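Local coordinates for protein transcriptional regulator AcuR (Rhodobacter sphaeroides 2.4.1, PDB 3BRU) that represses transcription of its own operon as a TetR-family DNA-binding regulator, probably by binding two operator sequences in the promoter, at residues Asp94-Leu108 with Arg158-Glu171. Residues are numbered along the deposited sequence; the frame is centred on the assembly and turned at random.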
ATOM      1  N   ASP A  94     -19.013 -10.551   6.171  1.00 25.39           N
ATOM      2  CA  ASP A  94     -20.111 -11.485   6.397  1.00 26.24           C
ATOM      3  C   ASP A  94     -21.294 -11.123   5.519  1.00 26.46           C
ATOM      4  O   ASP A  94     -21.960 -12.002   4.967  1.00 25.62           O
ATOM      5  CB  ASP A  94     -20.569 -11.443   7.853  1.00 25.65           C
ATOM      6  CG  ASP A  94     -19.622 -12.188   8.787  1.00 29.52           C
ATOM      7  OD1 ASP A  94     -18.731 -12.931   8.292  1.00 33.28           O
ATOM      8  OD2 ASP A  94     -19.751 -12.030  10.025  1.00 32.10           O
ATOM      9  N   GLN A  95     -21.544  -9.815   5.405  1.00 27.05           N
ATOM     10  CA  GLN A  95     -22.680  -9.293   4.642  1.00 27.92           C
ATOM     11  C   GLN A  95     -22.553  -9.703   3.176  1.00 27.83           C
ATOM     12  O   GLN A  95     -23.530 -10.175   2.579  1.00 27.66           O
ATOM     13  CB  GLN A  95     -22.786  -7.776   4.783  1.00 28.09           C
ATOM     14  CG  GLN A  95     -24.063  -7.372   5.374  1.00 31.92           C
ATOM     15  CD  GLN A  95     -24.225  -5.864   5.532  1.00 36.67           C
ATOM     16  OE1 GLN A  95     -25.184  -5.287   5.036  1.00 38.45           O
ATOM     17  NE2 GLN A  95     -23.315  -5.232   6.253  1.00 37.34           N
ATOM     18  N   ALA A  96     -21.341  -9.549   2.633  1.00 26.80           N
ATOM     19  CA  ALA A  96     -21.055  -9.855   1.243  1.00 26.75           C
ATOM     20  C   ALA A  96     -20.842 -11.366   1.038  1.00 27.35           C
ATOM     21  O   ALA A  96     -21.642 -12.030   0.353  1.00 27.36           O
ATOM     22  CB  ALA A  96     -19.860  -9.049   0.754  1.00 25.74           C
ATOM     23  N   PHE A  97     -19.805 -11.915   1.668  1.00 27.53           N
ATOM     24  CA  PHE A  97     -19.372 -13.296   1.416  1.00 27.82           C
ATOM     25  C   PHE A  97     -20.381 -14.354   1.826  1.00 28.35           C
ATOM     26  O   PHE A  97     -20.394 -15.438   1.224  1.00 28.23           O
ATOM     27  CB  PHE A  97     -18.035 -13.586   2.105  1.00 27.97           C
ATOM     28  CG  PHE A  97     -16.834 -12.964   1.430  1.00 27.91           C
ATOM     29  CD1 PHE A  97     -16.972 -11.901   0.532  1.00 27.36           C
ATOM     30  CD2 PHE A  97     -15.546 -13.429   1.727  1.00 26.87           C
ATOM     31  CE1 PHE A  97     -15.843 -11.328  -0.099  1.00 26.90           C
ATOM     32  CE2 PHE A  97     -14.421 -12.863   1.119  1.00 27.26           C
ATOM     33  CZ  PHE A  97     -14.566 -11.808   0.204  1.00 26.95           C
ATOM     34  N   LEU A  98     -21.202 -14.069   2.849  1.00 28.67           N
ATOM     35  CA  LEU A  98     -22.201 -15.045   3.323  1.00 28.95           C
ATOM     36  C   LEU A  98     -23.625 -14.849   2.766  1.00 29.49           C
ATOM     37  O   LEU A  98     -24.556 -15.565   3.167  1.00 29.78           O
ATOM     38  CB  LEU A  98     -22.245 -15.128   4.853  1.00 28.83           C
ATOM     39  CG  LEU A  98     -20.972 -15.454   5.633  1.00 29.79           C
ATOM     40  CD1 LEU A  98     -21.388 -15.742   7.024  1.00 30.20           C
ATOM     41  CD2 LEU A  98     -20.186 -16.635   5.066  1.00 28.57           C
ATOM     42  N   ASP A  99     -23.787 -13.906   1.838  1.00 29.74           N
ATOM     43  CA  ASP A  99     -25.080 -13.679   1.164  1.00 30.25           C
ATOM     44  C   ASP A  99     -25.387 -14.753   0.110  1.00 29.66           C
ATOM     45  O   ASP A  99     -24.874 -14.687  -1.017  1.00 29.37           O
ATOM     46  CB  ASP A  99     -25.168 -12.277   0.521  1.00 29.87           C
ATOM     47  CG  ASP A  99     -26.597 -11.949  -0.005  1.00 33.22           C
ATOM     48  OD1 ASP A  99     -27.430 -12.874  -0.161  1.00 35.39           O
ATOM     49  OD2 ASP A  99     -26.908 -10.766  -0.270  1.00 35.06           O
ATOM     50  N   GLY A 100     -26.257 -15.696   0.487  1.00 29.39           N
ATOM     51  CA  GLY A 100     -26.673 -16.834  -0.349  1.00 28.72           C
ATOM     52  C   GLY A 100     -27.636 -16.487  -1.473  1.00 28.62           C
ATOM     53  O   GLY A 100     -27.946 -17.343  -2.308  1.00 29.72           O
ATOM     54  N   SER A 101     -28.123 -15.248  -1.525  1.00 27.41           N
ATOM     55  CA  SER A 101     -28.876 -14.820  -2.714  1.00 26.44           C
ATOM     56  C   SER A 101     -27.962 -14.391  -3.895  1.00 25.62           C
ATOM     57  O   SER A 101     -28.441 -14.144  -5.006  1.00 25.36           O
ATOM     58  CB  SER A 101     -29.927 -13.751  -2.376  1.00 26.14           C
ATOM     59  OG  SER A 101     -29.340 -12.465  -2.367  1.00 27.55           O
ATOM     60  N   LEU A 102     -26.647 -14.351  -3.672  1.00 25.03           N
ATOM     61  CA  LEU A 102     -25.717 -13.952  -4.731  1.00 24.88           C
ATOM     62  C   LEU A 102     -24.810 -15.104  -5.160  1.00 25.00           C
ATOM     63  O   LEU A 102     -24.455 -15.959  -4.336  1.00 25.14           O
ATOM     64  CB  LEU A 102     -24.884 -12.704  -4.333  1.00 24.62           C
ATOM     65  CG  LEU A 102     -25.640 -11.427  -3.886  1.00 26.04           C
ATOM     66  CD1 LEU A 102     -24.730 -10.450  -3.154  1.00 27.74           C
ATOM     67  CD2 LEU A 102     -26.329 -10.730  -5.029  1.00 27.11           C
ATOM     68  N   ALA A 103     -24.438 -15.120  -6.447  1.00 24.93           N
ATOM     69  CA  ALA A 103     -23.410 -16.034  -6.948  1.00 24.48           C
ATOM     70  C   ALA A 103     -22.091 -15.646  -6.298  1.00 24.62           C
ATOM     71  O   ALA A 103     -21.900 -14.475  -5.902  1.00 25.02           O
ATOM     72  CB  ALA A 103     -23.320 -15.945  -8.455  1.00 23.86           C
ATOM     73  N   PRO A 104     -21.181 -16.615  -6.136  1.00 24.30           N
ATOM     74  CA  PRO A 104     -19.888 -16.232  -5.556  1.00 23.91           C
ATOM     75  C   PRO A 104     -19.219 -14.936  -6.085  1.00 23.93           C
ATOM     76  O   PRO A 104     -18.832 -14.080  -5.288  1.00 23.55           O
ATOM     77  CB  PRO A 104     -19.025 -17.473  -5.779  1.00 22.96           C
ATOM     78  CG  PRO A 104     -19.998 -18.585  -5.679  1.00 23.35           C
ATOM     79  CD  PRO A 104     -21.267 -18.071  -6.372  1.00 24.09           C
ATOM     80  N   LEU A 105     -19.099 -14.756  -7.394  1.00 23.70           N
ATOM     81  CA  LEU A 105     -18.378 -13.568  -7.871  1.00 23.35           C
ATOM     82  C   LEU A 105     -19.139 -12.284  -7.648  1.00 23.06           C
ATOM     83  O   LEU A 105     -18.532 -11.252  -7.427  1.00 22.48           O
ATOM     84  CB  LEU A 105     -17.960 -13.713  -9.321  1.00 23.63           C
ATOM     85  CG  LEU A 105     -16.878 -14.792  -9.544  1.00 24.71           C
ATOM     86  CD1 LEU A 105     -16.643 -14.929 -11.021  1.00 26.07           C
ATOM     87  CD2 LEU A 105     -15.539 -14.536  -8.772  1.00 23.48           C
ATOM     88  N   ALA A 106     -20.472 -12.360  -7.687  1.00 22.86           N
ATOM     89  CA  ALA A 106     -21.294 -11.217  -7.313  1.00 23.05           C
ATOM     90  C   ALA A 106     -21.153 -10.780  -5.854  1.00 23.16           C
ATOM     91  O   ALA A 106     -21.296  -9.588  -5.573  1.00 24.80           O
ATOM     92  CB  ALA A 106     -22.772 -11.410  -7.705  1.00 22.49           C
ATOM     93  N   ARG A 107     -20.884 -11.720  -4.938  1.00 22.71           N
ATOM     94  CA  ARG A 107     -20.558 -11.386  -3.550  1.00 22.44           C
ATOM     95  C   ARG A 107     -19.248 -10.608  -3.428  1.00 22.36           C
ATOM     96  O   ARG A 107     -19.097  -9.780  -2.530  1.00 22.50           O
ATOM     97  CB  ARG A 107     -20.420 -12.630  -2.681  1.00 21.90           C
ATOM     98  CG  ARG A 107     -21.659 -13.429  -2.526  1.00 22.60           C
ATOM     99  CD  ARG A 107     -21.286 -14.752  -1.982  1.00 20.91           C
ATOM    100  NE  ARG A 107     -22.347 -15.685  -2.265  1.00 25.21           N
ATOM    101  CZ  ARG A 107     -22.262 -16.997  -2.053  1.00 26.15           C
ATOM    102  NH1 ARG A 107     -21.151 -17.517  -1.545  1.00 24.21           N
ATOM    103  NH2 ARG A 107     -23.295 -17.786  -2.339  1.00 25.20           N
ATOM    104  N   LEU A 108     -18.292 -10.910  -4.297  1.00 21.57           N
ATOM    105  CA  LEU A 108     -17.027 -10.188  -4.288  1.00 21.75           C
ATOM    106  C   LEU A 108     -17.221  -8.751  -4.798  1.00 21.51           C
ATOM    107  O   LEU A 108     -16.654  -7.833  -4.262  1.00 21.14           O
ATOM    108  CB  LEU A 108     -15.939 -10.947  -5.072  1.00 21.39           C
ATOM    109  CG  LEU A 108     -14.558 -10.250  -5.043  1.00 22.33           C
ATOM    110  CD1 LEU A 108     -13.933 -10.245  -3.637  1.00 20.56           C
ATOM    111  CD2 LEU A 108     -13.568 -10.814  -6.099  1.00 20.69           C
ATOM    112  N   ARG A 158     -10.873 -16.418   3.667  1.00 23.65           N
ATOM    113  CA  ARG A 158     -12.309 -16.296   3.393  1.00 23.85           C
ATOM    114  C   ARG A 158     -12.546 -16.146   1.886  1.00 23.87           C
ATOM    115  O   ARG A 158     -13.489 -16.705   1.339  1.00 24.17           O
ATOM    116  CB  ARG A 158     -12.919 -15.122   4.157  1.00 23.40           C
ATOM    117  CG  ARG A 158     -12.880 -15.302   5.658  1.00 24.31           C
ATOM    118  CD  ARG A 158     -13.649 -14.172   6.345  1.00 27.09           C
ATOM    119  NE  ARG A 158     -15.090 -14.285   6.114  1.00 26.12           N
ATOM    120  CZ  ARG A 158     -16.031 -13.587   6.760  1.00 25.73           C
ATOM    121  NH1 ARG A 158     -15.701 -12.689   7.697  1.00 22.76           N
ATOM    122  NH2 ARG A 158     -17.309 -13.806   6.473  1.00 22.13           N
ATOM    123  N   THR A 159     -11.642 -15.416   1.233  1.00 23.64           N
ATOM    124  CA  THR A 159     -11.712 -15.101  -0.188  1.00 22.81           C
ATOM    125  C   THR A 159     -11.408 -16.320  -1.072  1.00 22.83           C
ATOM    126  O   THR A 159     -12.100 -16.528  -2.060  1.00 23.43           O
ATOM    127  CB  THR A 159     -10.799 -13.904  -0.494  1.00 22.16           C
ATOM    128  OG1 THR A 159     -11.137 -12.867   0.425  1.00 23.50           O
ATOM    129  CG2 THR A 159     -10.965 -13.373  -1.913  1.00 20.19           C
ATOM    130  N   ALA A 160     -10.402 -17.112  -0.707  1.00 22.69           N
ATOM    131  CA  ALA A 160     -10.106 -18.371  -1.395  1.00 23.00           C
ATOM    132  C   ALA A 160     -11.291 -19.321  -1.316  1.00 23.33           C
ATOM    133  O   ALA A 160     -11.619 -19.987  -2.286  1.00 24.00           O
ATOM    134  CB  ALA A 160      -8.886 -19.013  -0.824  1.00 21.25           C
ATOM    135  N   GLN A 161     -11.947 -19.363  -0.167  1.00 24.58           N
ATOM    136  CA  GLN A 161     -13.143 -20.198  -0.010  1.00 26.22           C
ATOM    137  C   GLN A 161     -14.239 -19.712  -0.976  1.00 25.97           C
ATOM    138  O   GLN A 161     -14.867 -20.515  -1.643  1.00 25.94           O
ATOM    139  CB  GLN A 161     -13.612 -20.199   1.430  1.00 26.29           C
ATOM    140  CG  GLN A 161     -14.799 -21.106   1.709  1.00 31.34           C
ATOM    141  CD  GLN A 161     -15.567 -20.676   2.973  1.00 37.91           C
ATOM    142  OE1 GLN A 161     -15.108 -19.809   3.747  1.00 41.08           O
ATOM    143  NE2 GLN A 161     -16.746 -21.276   3.185  1.00 40.83           N
ATOM    144  N   LEU A 162     -14.402 -18.389  -1.089  1.00 26.33           N
ATOM    145  CA  LEU A 162     -15.292 -17.781  -2.072  1.00 25.77           C
ATOM    146  C   LEU A 162     -14.951 -18.243  -3.486  1.00 26.33           C
ATOM    147  O   LEU A 162     -15.849 -18.678  -4.236  1.00 25.09           O
ATOM    148  CB  LEU A 162     -15.215 -16.257  -1.992  1.00 25.94           C
ATOM    149  CG  LEU A 162     -16.249 -15.466  -2.794  1.00 26.07           C
ATOM    150  CD1 LEU A 162     -17.624 -16.088  -2.591  1.00 27.74           C
ATOM    151  CD2 LEU A 162     -16.296 -14.000  -2.347  1.00 25.56           C
ATOM    152  N   PHE A 163     -13.655 -18.148  -3.828  1.00 26.16           N
ATOM    153  CA  PHE A 163     -13.141 -18.613  -5.113  1.00 27.06           C
ATOM    154  C   PHE A 163     -13.336 -20.125  -5.342  1.00 27.95           C
ATOM    155  O   PHE A 163     -13.602 -20.517  -6.468  1.00 29.36           O
ATOM    156  CB  PHE A 163     -11.669 -18.206  -5.360  1.00 25.84           C
ATOM    157  CG  PHE A 163     -11.444 -16.713  -5.471  1.00 26.43           C
ATOM    158  CD1 PHE A 163     -12.406 -15.871  -6.034  1.00 27.30           C
ATOM    159  CD2 PHE A 163     -10.246 -16.138  -5.039  1.00 25.61           C
ATOM    160  CE1 PHE A 163     -12.181 -14.467  -6.123  1.00 27.78           C
ATOM    161  CE2 PHE A 163     -10.017 -14.757  -5.148  1.00 26.39           C
ATOM    162  CZ  PHE A 163     -10.988 -13.916  -5.685  1.00 25.16           C
ATOM    163  N   ARG A 164     -13.181 -20.969  -4.316  1.00 28.38           N
ATOM    164  CA  ARG A 164     -13.495 -22.401  -4.472  1.00 28.69           C
ATOM    165  C   ARG A 164     -14.961 -22.630  -4.801  1.00 29.08           C
ATOM    166  O   ARG A 164     -15.282 -23.494  -5.600  1.00 29.78           O
ATOM    167  CB  ARG A 164     -13.111 -23.221  -3.246  1.00 28.50           C
ATOM    168  CG  ARG A 164     -11.674 -23.616  -3.232  1.00 29.16           C
ATOM    169  CD  ARG A 164     -11.351 -24.663  -2.155  1.00 34.37           C
ATOM    170  NE  ARG A 164     -11.571 -24.100  -0.822  1.00 38.20           N
ATOM    171  CZ  ARG A 164     -10.706 -23.331  -0.161  1.00 37.81           C
ATOM    172  NH1 ARG A 164      -9.501 -23.055  -0.696  1.00 36.46           N
ATOM    173  NH2 ARG A 164     -11.063 -22.847   1.033  1.00 35.94           N
ATOM    174  N   GLU A 165     -15.854 -21.857  -4.195  1.00 29.37           N
ATOM    175  CA  GLU A 165     -17.268 -21.920  -4.556  1.00 29.80           C
ATOM    176  C   GLU A 165     -17.556 -21.383  -5.958  1.00 29.25           C
ATOM    177  O   GLU A 165     -18.446 -21.894  -6.642  1.00 29.31           O
ATOM    178  CB  GLU A 165     -18.110 -21.186  -3.530  1.00 30.28           C
ATOM    179  CG  GLU A 165     -17.975 -21.779  -2.155  1.00 35.27           C
ATOM    180  CD  GLU A 165     -18.478 -20.850  -1.047  1.00 43.74           C
ATOM    181  OE1 GLU A 165     -19.078 -19.783  -1.370  1.00 46.94           O
ATOM    182  OE2 GLU A 165     -18.277 -21.194   0.154  1.00 46.53           O
ATOM    183  N   ALA A 166     -16.817 -20.350  -6.385  1.00 28.75           N
ATOM    184  CA  ALA A 166     -16.892 -19.869  -7.770  1.00 27.37           C
ATOM    185  C   ALA A 166     -16.442 -20.943  -8.762  1.00 26.71           C
ATOM    186  O   ALA A 166     -17.020 -21.035  -9.839  1.00 28.14           O
ATOM    187  CB  ALA A 166     -16.114 -18.583  -7.966  1.00 27.18           C
ATOM    188  N   GLN A 167     -15.470 -21.779  -8.402  1.00 24.53           N
ATOM    189  CA  GLN A 167     -15.071 -22.897  -9.269  1.00 22.72           C
ATOM    190  C   GLN A 167     -16.114 -24.006  -9.344  1.00 21.84           C
ATOM    191  O   GLN A 167     -16.372 -24.540 -10.418  1.00 21.35           O
ATOM    192  CB  GLN A 167     -13.742 -23.489  -8.817  1.00 22.53           C
ATOM    193  CG  GLN A 167     -12.571 -22.602  -9.158  1.00 22.15           C
ATOM    194  CD  GLN A 167     -11.241 -23.249  -8.894  1.00 21.00           C
ATOM    195  OE1 GLN A 167     -11.002 -23.781  -7.816  1.00 22.99           O
ATOM    196  NE2 GLN A 167     -10.351 -23.183  -9.870  1.00 19.28           N
ATOM    197  N   ALA A 168     -16.702 -24.332  -8.194  1.00 20.99           N
ATOM    198  CA  ALA A 168     -17.628 -25.452  -8.035  1.00 20.52           C
ATOM    199  C   ALA A 168     -18.967 -25.217  -8.728  1.00 20.42           C
ATOM    200  O   ALA A 168     -19.796 -26.116  -8.816  1.00 20.26           O
ATOM    201  CB  ALA A 168     -17.836 -25.760  -6.546  1.00 20.39           C
ATOM    202  N   CYS A 169     -19.157 -24.001  -9.229  1.00 20.30           N
ATOM    203  CA  CYS A 169     -20.372 -23.619  -9.902  1.00 19.98           C
ATOM    204  C   CYS A 169     -20.081 -23.051 -11.306  1.00 19.75           C
ATOM    205  O   CYS A 169     -20.986 -22.555 -11.980  1.00 20.06           O
ATOM    206  CB  CYS A 169     -21.159 -22.626  -9.025  1.00 20.20           C
ATOM    207  SG  CYS A 169     -20.617 -20.880  -9.106  1.00 20.53           S
ATOM    208  N   GLY A 170     -18.824 -23.115 -11.738  1.00 19.19           N
ATOM    209  CA  GLY A 170     -18.450 -22.740 -13.105  1.00 18.57           C
ATOM    210  C   GLY A 170     -18.146 -21.279 -13.413  1.00 18.22           C
ATOM    211  O   GLY A 170     -17.943 -20.921 -14.567  1.00 18.04           O
ATOM    212  N   GLU A 171     -18.091 -20.436 -12.387  1.00 18.25           N
ATOM    213  CA  GLU A 171     -17.844 -18.994 -12.558  1.00 18.15           C
ATOM    214  C   GLU A 171     -16.373 -18.654 -12.757  1.00 18.37           C
ATOM    215  O   GLU A 171     -16.043 -17.640 -13.387  1.00 18.74           O
ATOM    216  CB  GLU A 171     -18.364 -18.210 -11.349  1.00 18.43           C
ATOM    217  CG  GLU A 171     -19.854 -17.857 -11.397  1.00 17.86           C
ATOM    218  CD  GLU A 171     -20.229 -16.798 -10.374  1.00 17.00           C
ATOM    219  OE1 GLU A 171     -19.736 -16.882  -9.243  1.00 16.07           O
ATOM    220  OE2 GLU A 171     -21.016 -15.886 -10.693  1.00 16.75           O
TER
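Leu162 enters as a knob among Phe97, Pro104, Arg107 and Leu108, and its two methyls divide the work. CD2 lies over one face of the Phe97 ring, 3.6 Å from the centroid and 15° off the normal, a CH-pi contact. CD1 turns to Pro104, 3.7 Å from its CB; with CG anti to the backbone N (chi1 -170°), the fork spans both helices of 94-108. Pro104 CB also rests 3.8 Å from Ala166 CB, near the closest backbone approach. Leu108 CD2 meets the edge of the Phe163 ring at CE1, 3.9 Å away.

Thr159 OG1 lies in plane at the edge of the Phe97 ring, while its hydrogen bonds go to Trp155 O and Trp186 NE1. Farther out, Leu105 N donates almost straight to the syn side of Glu171 OE1 (2.9 Å), tying the first turn of helix 104-120 to Glu171, whose own N bonds Ala166 O in the Schellman motif with Gly170 at C-prime. Arg107 grips Leu102 O with NE and NH2, which steadies the guanidinium; its NH1 forms a salt bridge with Glu165 OE1 at 3.1 Å, the hydrogen bond weak. At the far end Arg158 NH2 forms a salt bridge with Asp94 OD1, modelled at a doubtfully short 2.5 Å, and NH1 also bonds Ala90 O.

Helices 104-108 and 158-167 run roughly antiparallel (145°, axes 9.3 Å apart). In the all-helical C-terminal part, the ligand-binding domain in TetR relatives, the end of helix 74-97 and the start of helix 104-120 pack on helix 143-167, whose Phe163 also touches Pro178 of helix 178-199.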